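PDB 3VXJ: DyP from Bjerkandera adusta, which probably uses hydrogen peroxide to oxidise dyes and other aromatic substrates at its b-type heme. Local coordinates for residues Pro176-Trp181 with Gly195-Gly200. Sequence-based numbering, arbitrary orientation.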
ATOM      1  N   PRO A 176      -8.438   5.507   5.653  1.00  9.81           N
ATOM      2  CA  PRO A 176      -9.824   5.967   5.737  1.00 10.69           C
ATOM      3  C   PRO A 176     -10.603   5.128   6.739  1.00 11.82           C
ATOM      4  O   PRO A 176     -10.230   3.993   7.032  1.00 12.18           O
ATOM      5  CB  PRO A 176     -10.354   5.745   4.314  1.00 10.77           C
ATOM      6  CG  PRO A 176      -9.512   4.622   3.786  1.00  9.77           C
ATOM      7  CD  PRO A 176      -8.155   4.791   4.393  1.00  9.75           C
ATOM      8  N   SER A 177     -11.678   5.697   7.268  1.00 12.73           N
ATOM      9  CA  SER A 177     -12.608   4.950   8.102  1.00 14.93           C
ATOM     10  C   SER A 177     -13.917   4.848   7.338  1.00 15.61           C
ATOM     11  O   SER A 177     -14.429   5.854   6.848  1.00 16.12           O
ATOM     12  CB  SER A 177     -12.824   5.680   9.425  1.00 15.58           C
ATOM     13  OG  SER A 177     -13.648   4.936  10.300  1.00 19.39           O
ATOM     14  N   VAL A 178     -14.456   3.640   7.218  1.00 16.57           N
ATOM     15  CA  VAL A 178     -15.749   3.486   6.551  1.00 17.75           C
ATOM     16  C   VAL A 178     -16.901   3.520   7.552  1.00 19.32           C
ATOM     17  O   VAL A 178     -16.768   3.045   8.688  1.00 19.97           O
ATOM     18  CB  VAL A 178     -15.844   2.209   5.666  1.00 17.92           C
ATOM     19  CG1 VAL A 178     -14.785   2.237   4.562  1.00 17.08           C
ATOM     20  CG2 VAL A 178     -15.736   0.943   6.504  1.00 19.39           C
ATOM     21  N   THR A 179     -18.023   4.090   7.127  1.00 20.48           N
ATOM     22  CA  THR A 179     -19.253   4.026   7.907  1.00 22.23           C
ATOM     23  C   THR A 179     -19.870   2.635   7.751  1.00 23.35           C
ATOM     24  O   THR A 179     -19.514   1.892   6.828  1.00 22.31           O
ATOM     25  CB  THR A 179     -20.276   5.106   7.475  1.00 22.79           C
ATOM     26  OG1 THR A 179     -20.678   4.883   6.120  1.00 23.52           O
ATOM     27  CG2 THR A 179     -19.680   6.495   7.590  1.00 22.84           C
ATOM     28  N   GLY A 180     -20.783   2.284   8.655  1.00 25.09           N
ATOM     29  CA  GLY A 180     -21.470   0.994   8.601  1.00 27.08           C
ATOM     30  C   GLY A 180     -21.024  -0.002   9.655  1.00 28.46           C
ATOM     31  O   GLY A 180     -21.529  -1.124   9.705  1.00 29.41           O
ATOM     32  N   TRP A 181     -20.064   0.400  10.485  1.00 28.89           N
ATOM     33  CA  TRP A 181     -19.642  -0.397  11.642  1.00 30.64           C
ATOM     34  C   TRP A 181     -19.103   0.510  12.746  1.00 31.10           C
ATOM     35  O   TRP A 181     -18.807   1.682  12.501  1.00 30.36           O
ATOM     36  CB  TRP A 181     -18.623  -1.484  11.242  1.00 30.02           C
ATOM     37  CG  TRP A 181     -17.231  -1.002  10.880  1.00 28.88           C
ATOM     38  CD1 TRP A 181     -16.898  -0.056   9.947  1.00 27.57           C
ATOM     39  CD2 TRP A 181     -15.990  -1.480  11.420  1.00 28.54           C
ATOM     40  NE1 TRP A 181     -15.531   0.097   9.889  1.00 27.24           N
ATOM     41  CE2 TRP A 181     -14.949  -0.766  10.779  1.00 27.51           C
ATOM     42  CE3 TRP A 181     -15.656  -2.436  12.391  1.00 29.64           C
ATOM     43  CZ2 TRP A 181     -13.596  -0.978  11.079  1.00 27.12           C
ATOM     44  CZ3 TRP A 181     -14.310  -2.646  12.688  1.00 29.66           C
ATOM     45  CH2 TRP A 181     -13.300  -1.920  12.033  1.00 28.18           C
ATOM     46  N   GLY A 195     -18.640   1.856   0.357  1.00  9.63           N
ATOM     47  CA  GLY A 195     -18.420   1.528  -1.052  1.00  9.43           C
ATOM     48  C   GLY A 195     -17.213   2.171  -1.710  1.00  9.01           C
ATOM     49  O   GLY A 195     -16.922   1.880  -2.858  1.00  9.42           O
ATOM     50  N   ILE A 196     -16.511   3.048  -1.003  1.00  8.50           N
ATOM     51  CA  ILE A 196     -15.198   3.488  -1.482  1.00  8.75           C
ATOM     52  C   ILE A 196     -14.208   2.313  -1.429  1.00  8.24           C
ATOM     53  O   ILE A 196     -13.294   2.217  -2.259  1.00  7.92           O
ATOM     54  CB  ILE A 196     -14.681   4.706  -0.691  1.00  8.60           C
ATOM     55  CG1 ILE A 196     -15.672   5.880  -0.783  1.00  9.71           C
ATOM     56  CG2 ILE A 196     -13.290   5.125  -1.179  1.00  9.52           C
ATOM     57  CD1 ILE A 196     -16.089   6.287  -2.205  1.00 10.75           C
ATOM     58  N   ILE A 197     -14.416   1.404  -0.475  1.00  7.98           N
ATOM     59  CA  ILE A 197     -13.529   0.258  -0.265  1.00  8.55           C
ATOM     60  C   ILE A 197     -14.187  -1.055  -0.687  1.00  8.19           C
ATOM     61  O   ILE A 197     -13.537  -1.908  -1.288  1.00  8.43           O
ATOM     62  CB  ILE A 197     -13.078   0.177   1.219  1.00  8.92           C
ATOM     63  CG1 ILE A 197     -12.490   1.520   1.702  1.00  9.18           C
ATOM     64  CG2 ILE A 197     -12.091  -0.966   1.433  1.00  9.82           C
ATOM     65  CD1 ILE A 197     -11.273   2.013   0.901  1.00  9.66           C
ATOM     66  N   LEU A 198     -15.474  -1.203  -0.377  1.00  8.30           N
ATOM     67  CA  LEU A 198     -16.198  -2.465  -0.558  1.00  8.85           C
ATOM     68  C   LEU A 198     -17.105  -2.389  -1.777  1.00  8.91           C
ATOM     69  O   LEU A 198     -18.010  -1.542  -1.836  1.00  9.09           O
ATOM     70  CB  LEU A 198     -17.014  -2.812   0.702  1.00  9.67           C
ATOM     71  CG  LEU A 198     -16.205  -3.060   1.982  1.00  9.75           C
ATOM     72  CD1 LEU A 198     -17.114  -3.072   3.194  1.00 11.78           C
ATOM     73  CD2 LEU A 198     -15.394  -4.346   1.904  1.00 11.87           C
ATOM     74  N   THR A 199     -16.877  -3.289  -2.733  1.00  8.49           N
ATOM     75  CA  THR A 199     -17.705  -3.326  -3.936  1.00  9.08           C
ATOM     76  C   THR A 199     -19.170  -3.584  -3.588  1.00  9.37           C
ATOM     77  O   THR A 199     -19.488  -4.402  -2.714  1.00  9.10           O
ATOM     78  CB  THR A 199     -17.161  -4.347  -4.978  1.00  8.19           C
ATOM     79  OG1 THR A 199     -16.862  -5.593  -4.344  1.00  9.24           O
ATOM     80  CG2 THR A 199     -15.882  -3.807  -5.628  1.00  9.95           C
ATOM     81  N   GLY A 200     -20.060  -2.861  -4.260  1.00  9.86           N
ATOM     82  CA  GLY A 200     -21.498  -3.046  -4.073  1.00 10.34           C
ATOM     83  C   GLY A 200     -22.127  -2.258  -2.938  1.00 10.86           C
ATOM     84  O   GLY A 200     -23.355  -2.249  -2.805  1.00 12.17           O
TER
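The carbonyl oxygen of I197 takes a hydrogen bond from S216 OG, at the start of strand 216-225, while the residue's side chain reaches the other way, to V178 and P176. The contact lies in the C-terminal Dyp-type peroxidase region of this α+β DyP fold: 177-178 pairs in parallel with strand 191-192, and the loop beyond 191-192 turns back so that residues 195-200 pack near 177-178. The two segments come no nearer than 7.9 Å between V178 CA and I197 CA, a gap that the branched side chains of these residues fill between them. V178 CG1 meets I197 CG1 at 3.7 Å, the two side chains crossing at a slant. Isoleucine suits the place because its longer arm continues past valine: with CG1 beside its own backbone N (chi1 -52°) and chi2 at -59°, CD1 comes to 4.3 Å from P176 CG. The rigid, apolar proline ring thus ends the patch on the heme side, its side chain about 7 Å from the cofactor. I15 and M328 also touch I197, so its surroundings are apolar. Valine's two methyls meet different neighbours: CG1 faces I197, and V178 CG2 lies 3.5 Å from W181 NE1.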